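Long-range contact in glutathione S-transferase (PDB 4GF0), which binds glutathione and probably conjugates its thiol to electrophilic substrates: residues Y101-K113 against T130-V144. Sequence-based numbering, arbitrary orientation.
With GSH (glutathione), chain D.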
ATOM      1  N   TYR A 101       1.630   5.266   3.486  1.00 10.45           N
ATOM      2  CA  TYR A 101       2.364   5.181   4.753  1.00 13.14           C
ATOM      3  C   TYR A 101       1.744   4.111   5.650  1.00 12.82           C
ATOM      4  O   TYR A 101       2.441   3.306   6.271  1.00 14.17           O
ATOM      5  CB  TYR A 101       2.378   6.524   5.495  1.00 11.82           C
ATOM      6  CG  TYR A 101       3.066   6.425   6.833  1.00 16.61           C
ATOM      7  CD1 TYR A 101       4.448   6.442   6.921  1.00 18.23           C
ATOM      8  CD2 TYR A 101       2.335   6.289   8.004  1.00 20.85           C
ATOM      9  CE1 TYR A 101       5.088   6.339   8.133  1.00 19.38           C
ATOM     10  CE2 TYR A 101       2.974   6.190   9.236  1.00 18.99           C
ATOM     11  CZ  TYR A 101       4.348   6.218   9.287  1.00 20.10           C
ATOM     12  OH  TYR A 101       4.996   6.113  10.494  1.00 21.67           O
ATOM     13  N   LEU A 102       0.421   4.120   5.736  1.00 12.56           N
ATOM     14  CA  LEU A 102      -0.273   3.123   6.537  1.00 14.43           C
ATOM     15  C   LEU A 102      -0.028   1.720   5.973  1.00 14.37           C
ATOM     16  O   LEU A 102       0.270   0.790   6.726  1.00 15.90           O
ATOM     17  CB  LEU A 102      -1.779   3.440   6.612  1.00 11.80           C
ATOM     18  CG  LEU A 102      -2.076   4.748   7.369  1.00 11.39           C
ATOM     19  CD1 LEU A 102      -3.574   5.065   7.283  1.00 13.97           C
ATOM     20  CD2 LEU A 102      -1.632   4.695   8.831  1.00 15.95           C
ATOM     21  N   ALA A 103      -0.114   1.579   4.652  1.00 12.60           N
ATOM     22  CA  ALA A 103       0.069   0.277   4.000  1.00 11.92           C
ATOM     23  C   ALA A 103       1.480  -0.291   4.129  1.00 14.70           C
ATOM     24  O   ALA A 103       1.652  -1.504   4.280  1.00 15.33           O
ATOM     25  CB  ALA A 103      -0.314   0.365   2.514  1.00  9.89           C
ATOM     26  N   SER A 104       2.485   0.579   4.069  1.00 12.91           N
ATOM     27  CA  SER A 104       3.886   0.145   3.971  1.00 13.80           C
ATOM     28  C   SER A 104       4.633   0.183   5.296  1.00 14.27           C
ATOM     29  O   SER A 104       5.669  -0.489   5.459  1.00 15.33           O
ATOM     30  CB  SER A 104       4.628   1.025   2.959  1.00 15.10           C
ATOM     31  OG  SER A 104       4.696   2.374   3.410  1.00 20.48           O
ATOM     32  N   THR A 105       4.143   0.984   6.235  1.00 15.14           N
ATOM     33  CA  THR A 105       4.895   1.231   7.464  1.00 14.42           C
ATOM     34  C   THR A 105       4.094   0.920   8.723  1.00 15.38           C
ATOM     35  O   THR A 105       4.507   0.094   9.535  1.00 16.47           O
ATOM     36  CB  THR A 105       5.416   2.684   7.526  1.00 15.62           C
ATOM     37  OG1 THR A 105       6.109   2.988   6.311  1.00 17.56           O
ATOM     38  CG2 THR A 105       6.377   2.863   8.694  1.00 17.97           C
ATOM     39  N   MET A 106       2.949   1.575   8.899  1.00 14.33           N
ATOM     40  CA  MET A 106       2.253   1.446  10.174  1.00 14.63           C
ATOM     41  C   MET A 106       1.540   0.100  10.318  1.00 15.97           C
ATOM     42  O   MET A 106       1.642  -0.547  11.364  1.00 16.10           O
ATOM     43  CB  MET A 106       1.294   2.619  10.409  1.00 14.80           C
ATOM     44  CG  MET A 106       0.826   2.735  11.861  1.00 15.47           C
ATOM     45  SD  MET A 106       0.111   4.369  12.165  1.00 18.67           S
ATOM     46  CE  MET A 106      -0.323   4.289  13.902  1.00 18.65           C
ATOM     47  N   HIS A 107       0.826  -0.333   9.278  1.00 14.28           N
ATOM     48  CA  HIS A 107       0.194  -1.650   9.329  1.00 14.46           C
ATOM     49  C   HIS A 107       1.290  -2.699   9.424  1.00 14.51           C
ATOM     50  O   HIS A 107       1.162  -3.680  10.152  1.00 15.86           O
ATOM     51  CB  HIS A 107      -0.690  -1.901   8.098  1.00 14.98           C
ATOM     52  CG  HIS A 107      -1.561  -3.120   8.209  1.00 16.93           C
ATOM     53  ND1 HIS A 107      -2.561  -3.393   7.304  1.00 18.09           N
ATOM     54  CD2 HIS A 107      -1.576  -4.130   9.111  1.00 19.68           C
ATOM     55  CE1 HIS A 107      -3.160  -4.525   7.641  1.00 18.27           C
ATOM     56  NE2 HIS A 107      -2.588  -4.989   8.734  1.00 21.50           N
ATOM     57  N   VAL A 108       2.377  -2.481   8.689  1.00 15.43           N
ATOM     58  CA  VAL A 108       3.492  -3.422   8.693  1.00 17.69           C
ATOM     59  C   VAL A 108       4.107  -3.571  10.089  1.00 18.38           C
ATOM     60  O   VAL A 108       4.418  -4.691  10.509  1.00 16.70           O
ATOM     61  CB  VAL A 108       4.564  -3.041   7.645  1.00 14.36           C
ATOM     62  CG1 VAL A 108       5.851  -3.847   7.853  1.00 15.49           C
ATOM     63  CG2 VAL A 108       4.009  -3.250   6.232  1.00 14.86           C
ATOM     64  N   ALA A 109       4.264  -2.460  10.812  1.00 15.91           N
ATOM     65  CA  ALA A 109       4.742  -2.516  12.193  1.00 17.37           C
ATOM     66  C   ALA A 109       3.796  -3.334  13.067  1.00 16.96           C
ATOM     67  O   ALA A 109       4.234  -4.157  13.873  1.00 19.74           O
ATOM     68  CB  ALA A 109       4.935  -1.112  12.775  1.00 16.73           C
ATOM     69  N   HIS A 110       2.498  -3.106  12.911  1.00 16.11           N
ATOM     70  CA  HIS A 110       1.493  -3.840  13.681  1.00 20.03           C
ATOM     71  C   HIS A 110       1.544  -5.338  13.367  1.00 16.78           C
ATOM     72  O   HIS A 110       1.370  -6.168  14.254  1.00 19.95           O
ATOM     73  CB  HIS A 110       0.098  -3.290  13.379  1.00 18.34           C
ATOM     74  CG  HIS A 110      -1.014  -4.118  13.932  1.00 20.80           C
ATOM     75  ND1 HIS A 110      -1.378  -4.101  15.260  1.00 21.03           N
ATOM     76  CD2 HIS A 110      -1.871  -4.986  13.323  1.00 21.65           C
ATOM     77  CE1 HIS A 110      -2.398  -4.923  15.454  1.00 24.14           C
ATOM     78  NE2 HIS A 110      -2.710  -5.469  14.286  1.00 22.25           N
ATOM     79  N   ALA A 111       1.798  -5.663  12.102  1.00 18.77           N
ATOM     80  CA  ALA A 111       1.764  -7.046  11.624  1.00 16.39           C
ATOM     81  C   ALA A 111       2.856  -7.890  12.255  1.00 18.29           C
ATOM     82  O   ALA A 111       2.746  -9.116  12.309  1.00 19.21           O
ATOM     83  CB  ALA A 111       1.883  -7.087  10.106  1.00 20.63           C
ATOM     84  N   HIS A 112       3.905  -7.238  12.741  1.00 16.88           N
ATOM     85  CA  HIS A 112       4.998  -7.965  13.384  1.00 18.41           C
ATOM     86  C   HIS A 112       4.625  -8.502  14.764  1.00 24.14           C
ATOM     87  O   HIS A 112       5.384  -9.273  15.363  1.00 23.48           O
ATOM     88  CB  HIS A 112       6.265  -7.104  13.452  1.00 18.70           C
ATOM     89  CG  HIS A 112       6.989  -7.008  12.154  1.00 16.93           C
ATOM     90  ND1 HIS A 112       6.528  -6.253  11.084  1.00 16.36           N
ATOM     91  CD2 HIS A 112       8.128  -7.599  11.723  1.00 17.22           C
ATOM     92  CE1 HIS A 112       7.365  -6.371  10.074  1.00 19.65           C
ATOM     93  NE2 HIS A 112       8.349  -7.183  10.437  1.00 21.44           N
ATOM     94  N   LYS A 113       3.464  -8.106  15.274  1.00 18.82           N
ATOM     95  CA  LYS A 113       3.021  -8.605  16.571  1.00 20.78           C
ATOM     96  C   LYS A 113       2.599 -10.069  16.503  1.00 24.21           C
ATOM     97  O   LYS A 113       3.030 -10.882  17.328  1.00 28.42           O
ATOM     98  CB  LYS A 113       1.874  -7.757  17.136  1.00 23.60           C
ATOM     99  CG  LYS A 113       1.480  -8.159  18.556  1.00 31.88           C
ATOM    100  CD  LYS A 113       0.582  -7.121  19.221  1.00 37.92           C
ATOM    101  CE  LYS A 113      -0.852  -7.217  18.752  1.00 44.61           C
ATOM    102  NZ  LYS A 113      -1.735  -6.290  19.528  1.00 48.05           N
ATOM    103  N   THR A 130       7.768  -9.167  18.464  1.00 22.90           N
ATOM    104  CA  THR A 130       6.566  -8.837  19.217  1.00 24.63           C
ATOM    105  C   THR A 130       6.857  -7.771  20.279  1.00 27.92           C
ATOM    106  O   THR A 130       6.075  -6.836  20.459  1.00 24.52           O
ATOM    107  CB  THR A 130       5.969 -10.104  19.848  1.00 28.43           C
ATOM    108  OG1 THR A 130       5.506 -10.963  18.795  1.00 22.84           O
ATOM    109  CG2 THR A 130       4.811  -9.762  20.781  1.00 33.45           C
ATOM    110  N   ALA A 131       8.003  -7.886  20.946  1.00 25.24           N
ATOM    111  CA  ALA A 131       8.363  -6.960  22.020  1.00 26.46           C
ATOM    112  C   ALA A 131       8.585  -5.525  21.534  1.00 30.80           C
ATOM    113  O   ALA A 131       8.476  -4.578  22.317  1.00 30.23           O
ATOM    114  CB  ALA A 131       9.589  -7.468  22.775  1.00 31.36           C
ATOM    115  N   GLN A 132       8.892  -5.361  20.248  1.00 24.70           N
ATOM    116  CA  GLN A 132       9.200  -4.042  19.707  1.00 28.98           C
ATOM    117  C   GLN A 132       7.959  -3.274  19.265  1.00 23.12           C
ATOM    118  O   GLN A 132       8.037  -2.071  19.029  1.00 26.17           O
ATOM    119  CB  GLN A 132      10.161  -4.138  18.516  1.00 30.34           C
ATOM    120  CG  GLN A 132      11.388  -4.992  18.752  1.00 30.99           C
ATOM    121  CD  GLN A 132      12.076  -4.689  20.067  1.00 33.30           C
ATOM    122  OE1 GLN A 132      12.226  -3.529  20.460  1.00 35.27           O
ATOM    123  NE2 GLN A 132      12.498  -5.742  20.761  1.00 32.26           N
ATOM    124  N   VAL A 133       6.828  -3.965  19.156  1.00 22.63           N
ATOM    125  CA  VAL A 133       5.600  -3.359  18.620  1.00 21.46           C
ATOM    126  C   VAL A 133       5.105  -2.103  19.363  1.00 26.30           C
ATOM    127  O   VAL A 133       4.668  -1.144  18.719  1.00 23.49           O
ATOM    128  CB  VAL A 133       4.458  -4.405  18.457  1.00 26.25           C
ATOM    129  CG1 VAL A 133       3.155  -3.744  17.995  1.00 24.20           C
ATOM    130  CG2 VAL A 133       4.863  -5.471  17.449  1.00 21.53           C
ATOM    131  N   PRO A 134       5.157  -2.094  20.711  1.00 24.01           N
ATOM    132  CA  PRO A 134       4.739  -0.846  21.361  1.00 29.68           C
ATOM    133  C   PRO A 134       5.631   0.322  20.961  1.00 23.78           C
ATOM    134  O   PRO A 134       5.155   1.452  20.827  1.00 28.60           O
ATOM    135  CB  PRO A 134       4.899  -1.158  22.849  1.00 30.13           C
ATOM    136  CG  PRO A 134       4.673  -2.626  22.933  1.00 27.37           C
ATOM    137  CD  PRO A 134       5.320  -3.185  21.692  1.00 25.68           C
ATOM    138  N   GLU A 135       6.910   0.054  20.736  1.00 26.20           N
ATOM    139  CA  GLU A 135       7.822   1.117  20.334  1.00 25.01           C
ATOM    140  C   GLU A 135       7.698   1.515  18.862  1.00 23.94           C
ATOM    141  O   GLU A 135       7.726   2.705  18.545  1.00 22.77           O
ATOM    142  CB  GLU A 135       9.261   0.766  20.704  1.00 26.97           C
ATOM    143  CG  GLU A 135       9.460   0.724  22.215  1.00 40.87           C
ATOM    144  CD  GLU A 135      10.839   0.263  22.611  1.00 55.40           C
ATOM    145  OE1 GLU A 135      11.813   0.639  21.924  1.00 59.18           O
ATOM    146  OE2 GLU A 135      10.949  -0.480  23.612  1.00 65.98           O
ATOM    147  N   THR A 136       7.546   0.542  17.964  1.00 22.25           N
ATOM    148  CA  THR A 136       7.401   0.864  16.546  1.00 22.77           C
ATOM    149  C   THR A 136       6.066   1.555  16.258  1.00 24.38           C
ATOM    150  O   THR A 136       6.000   2.465  15.433  1.00 20.70           O
ATOM    151  CB  THR A 136       7.556  -0.370  15.629  1.00 21.65           C
ATOM    152  OG1 THR A 136       6.550  -1.340  15.949  1.00 22.90           O
ATOM    153  CG2 THR A 136       8.933  -0.984  15.794  1.00 20.81           C
ATOM    154  N   MET A 137       5.003   1.121  16.929  1.00 22.92           N
ATOM    155  CA  MET A 137       3.695   1.752  16.744  1.00 18.95           C
ATOM    156  C   MET A 137       3.649   3.155  17.344  1.00 19.54           C
ATOM    157  O   MET A 137       2.977   4.038  16.813  1.00 19.78           O
ATOM    158  CB  MET A 137       2.566   0.886  17.322  1.00 23.20           C
ATOM    159  CG  MET A 137       2.299  -0.391  16.529  1.00 20.11           C
ATOM    160  SD  MET A 137       1.715  -0.129  14.832  1.00 22.00           S
ATOM    161  CE  MET A 137       0.029   0.380  15.127  1.00 22.29           C
ATOM    162  N   ALA A 138       4.369   3.365  18.444  1.00 20.85           N
ATOM    163  CA  ALA A 138       4.432   4.693  19.041  1.00 22.11           C
ATOM    164  C   ALA A 138       5.155   5.639  18.088  1.00 21.03           C
ATOM    165  O   ALA A 138       4.760   6.802  17.927  1.00 24.20           O
ATOM    166  CB  ALA A 138       5.145   4.652  20.380  1.00 23.89           C
ATOM    167  N   ALA A 139       6.207   5.139  17.446  1.00 21.72           N
ATOM    168  CA  ALA A 139       6.967   5.952  16.504  1.00 20.44           C
ATOM    169  C   ALA A 139       6.096   6.288  15.302  1.00 19.02           C
ATOM    170  O   ALA A 139       6.147   7.406  14.774  1.00 18.76           O
ATOM    171  CB  ALA A 139       8.261   5.237  16.068  1.00 23.38           C
ATOM    172  N   CYS A 140       5.274   5.332  14.878  1.00 18.35           N
ATOM    173  CA  CYS A 140       4.339   5.588  13.790  1.00 16.98           C
ATOM    174  C   CYS A 140       3.306   6.622  14.215  1.00 17.87           C
ATOM    175  O   CYS A 140       2.980   7.537  13.450  1.00 16.45           O
ATOM    176  CB  CYS A 140       3.653   4.295  13.344  1.00 16.99           C
ATOM    177  SG  CYS A 140       4.750   3.218  12.381  1.00 22.69           S
ATOM    178  N   ALA A 141       2.795   6.482  15.434  1.00 17.85           N
ATOM    179  CA  ALA A 141       1.806   7.435  15.937  1.00 19.23           C
ATOM    180  C   ALA A 141       2.402   8.842  16.026  1.00 18.56           C
ATOM    181  O   ALA A 141       1.720   9.834  15.726  1.00 20.82           O
ATOM    182  CB  ALA A 141       1.258   6.991  17.273  1.00 22.37           C
ATOM    183  N   ASP A 142       3.675   8.922  16.411  1.00 19.48           N
ATOM    184  CA  ASP A 142       4.403  10.194  16.449  1.00 22.57           C
ATOM    185  C   ASP A 142       4.375  10.879  15.086  1.00 20.35           C
ATOM    186  O   ASP A 142       4.097  12.078  14.974  1.00 19.96           O
ATOM    187  CB  ASP A 142       5.865   9.971  16.846  1.00 24.69           C
ATOM    188  CG  ASP A 142       6.046   9.688  18.317  1.00 31.27           C
ATOM    189  OD1 ASP A 142       5.076   9.825  19.089  1.00 29.28           O
ATOM    190  OD2 ASP A 142       7.186   9.342  18.702  1.00 31.07           O
ATOM    191  N   PHE A 143       4.678  10.106  14.051  1.00 19.58           N
ATOM    192  CA  PHE A 143       4.655  10.613  12.684  1.00 19.31           C
ATOM    193  C   PHE A 143       3.261  10.995  12.201  1.00 20.21           C
ATOM    194  O   PHE A 143       3.096  11.999  11.499  1.00 20.72           O
ATOM    195  CB  PHE A 143       5.266   9.594  11.727  1.00 17.99           C
ATOM    196  CG  PHE A 143       5.397  10.101  10.324  1.00 21.21           C
ATOM    197  CD1 PHE A 143       6.462  10.912   9.971  1.00 31.92           C
ATOM    198  CD2 PHE A 143       4.459   9.777   9.365  1.00 26.09           C
ATOM    199  CE1 PHE A 143       6.593  11.390   8.677  1.00 32.56           C
ATOM    200  CE2 PHE A 143       4.578  10.257   8.072  1.00 30.71           C
ATOM    201  CZ  PHE A 143       5.651  11.061   7.728  1.00 30.69           C
ATOM    202  N   VAL A 144       2.260  10.187  12.537  1.00 16.45           N
ATOM    203  CA  VAL A 144       0.886  10.529  12.210  1.00 17.77           C
ATOM    204  C   VAL A 144       0.538  11.889  12.807  1.00 20.19           C
ATOM    205  O   VAL A 144       0.007  12.762  12.118  1.00 21.39           O
ATOM    206  CB  VAL A 144      -0.106   9.474  12.750  1.00 18.78           C
ATOM    207  CG1 VAL A 144      -1.538  10.009  12.714  1.00 18.78           C
ATOM    208  CG2 VAL A 144      -0.000   8.194  11.937  1.00 16.58           C
TER
HETATM  209  N1  GSH D 302      -1.578  -5.127   2.323  1.00 17.62           N
HETATM  210  CA1 GSH D 302      -2.845  -5.719   2.687  1.00 18.42           C
HETATM  211  C1  GSH D 302      -3.931  -4.694   2.595  1.00 20.22           C
HETATM  212  O11 GSH D 302      -5.088  -5.027   2.219  1.00 14.13           O
HETATM  213  O12 GSH D 302      -3.700  -3.498   2.919  1.00 17.94           O
HETATM  214  CB1 GSH D 302      -2.795  -6.220   4.111  1.00 17.64           C
HETATM  215  CG1 GSH D 302      -3.932  -7.232   4.277  1.00 13.14           C
HETATM  216  CD1 GSH D 302      -3.762  -7.966   5.612  1.00 16.92           C
HETATM  217  OE1 GSH D 302      -2.657  -8.368   5.978  1.00 15.45           O
HETATM  218  N2  GSH D 302      -4.940  -8.180   6.447  1.00 16.71           N
HETATM  219  CA2 GSH D 302      -4.801  -8.880   7.702  1.00 17.77           C
HETATM  220  C2  GSH D 302      -5.010 -10.346   7.428  1.00 19.24           C
HETATM  221  O2  GSH D 302      -5.743 -10.715   6.520  1.00 17.38           O
HETATM  222  CB2 GSH D 302      -5.816  -8.410   8.693  1.00 18.11           C
HETATM  223  SG2 GSH D 302      -5.478  -6.719   9.151  1.00 22.17           S
HETATM  224  N3  GSH D 302      -4.332 -11.361   8.224  1.00 16.98           N
HETATM  225  CA3 GSH D 302      -4.580 -12.765   7.920  1.00 15.92           C
HETATM  226  C3  GSH D 302      -3.319 -13.585   8.037  1.00 25.11           C
HETATM  227  O31 GSH D 302      -2.187 -13.020   8.027  1.00 22.91           O
HETATM  228  O32 GSH D 302      -3.392 -14.852   8.124  1.00 22.34           O
HETATM  229  O   HOH W   1       6.837  -3.679  14.626  1.00 18.53           O
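A water joins Ala109 to Thr136 across the two helices: it donates to Ala109 O at 2.8 Å and lies 2.7 Å from Thr136 OG1. That hydroxyl also packs against Ala109 CB, its first torsion (chi1 60°) setting OG1 between the backbone N and the carbonyl carbon of Thr136. Thr130 OG1 stands 2.9 Å from Lys113 O, although Phe126 O competes for the same proton. Beside this pair, Val133 CG2 rests against the backbone N and CB of Lys113, whose amino group reaches a salt bridge with Asp176. The segment axes approach to 9.0 Å and run antiparallel at 160°, as expected of the first two long helices of the all-helical C-terminal domain of a glutathione transferase. Interlocking is reciprocal, knobs-into-holes: Met106, extended beyond CG, enters the hollow formed by Met137, Cys140, Ala141 and Val144, its CG 3.6 Å from Cys140 CB, while Cys140 sits among Tyr101, Thr105, Met106 and Ala109. The bend at chi2 of Met137 brings its SD to 3.5 Å from Met106 O. At the far end, Phe143 CD2 lies over one face of the Tyr101 ring, offset toward its rim and 3.6 Å from Tyr101 CZ, with the planes inclined at 33°; Thr105 CB lies over the other face, likewise toward the rim, and the Tyr101 hydroxyl reaches Cys140 CA. Replacing Tyr101 by an alanine would probably leave Phe143 without its ring partner and open a gap beside Cys140. On another side of helix 89-111, His107 turns its ring edge to glutathione, NE2 3.4 Å from SG2.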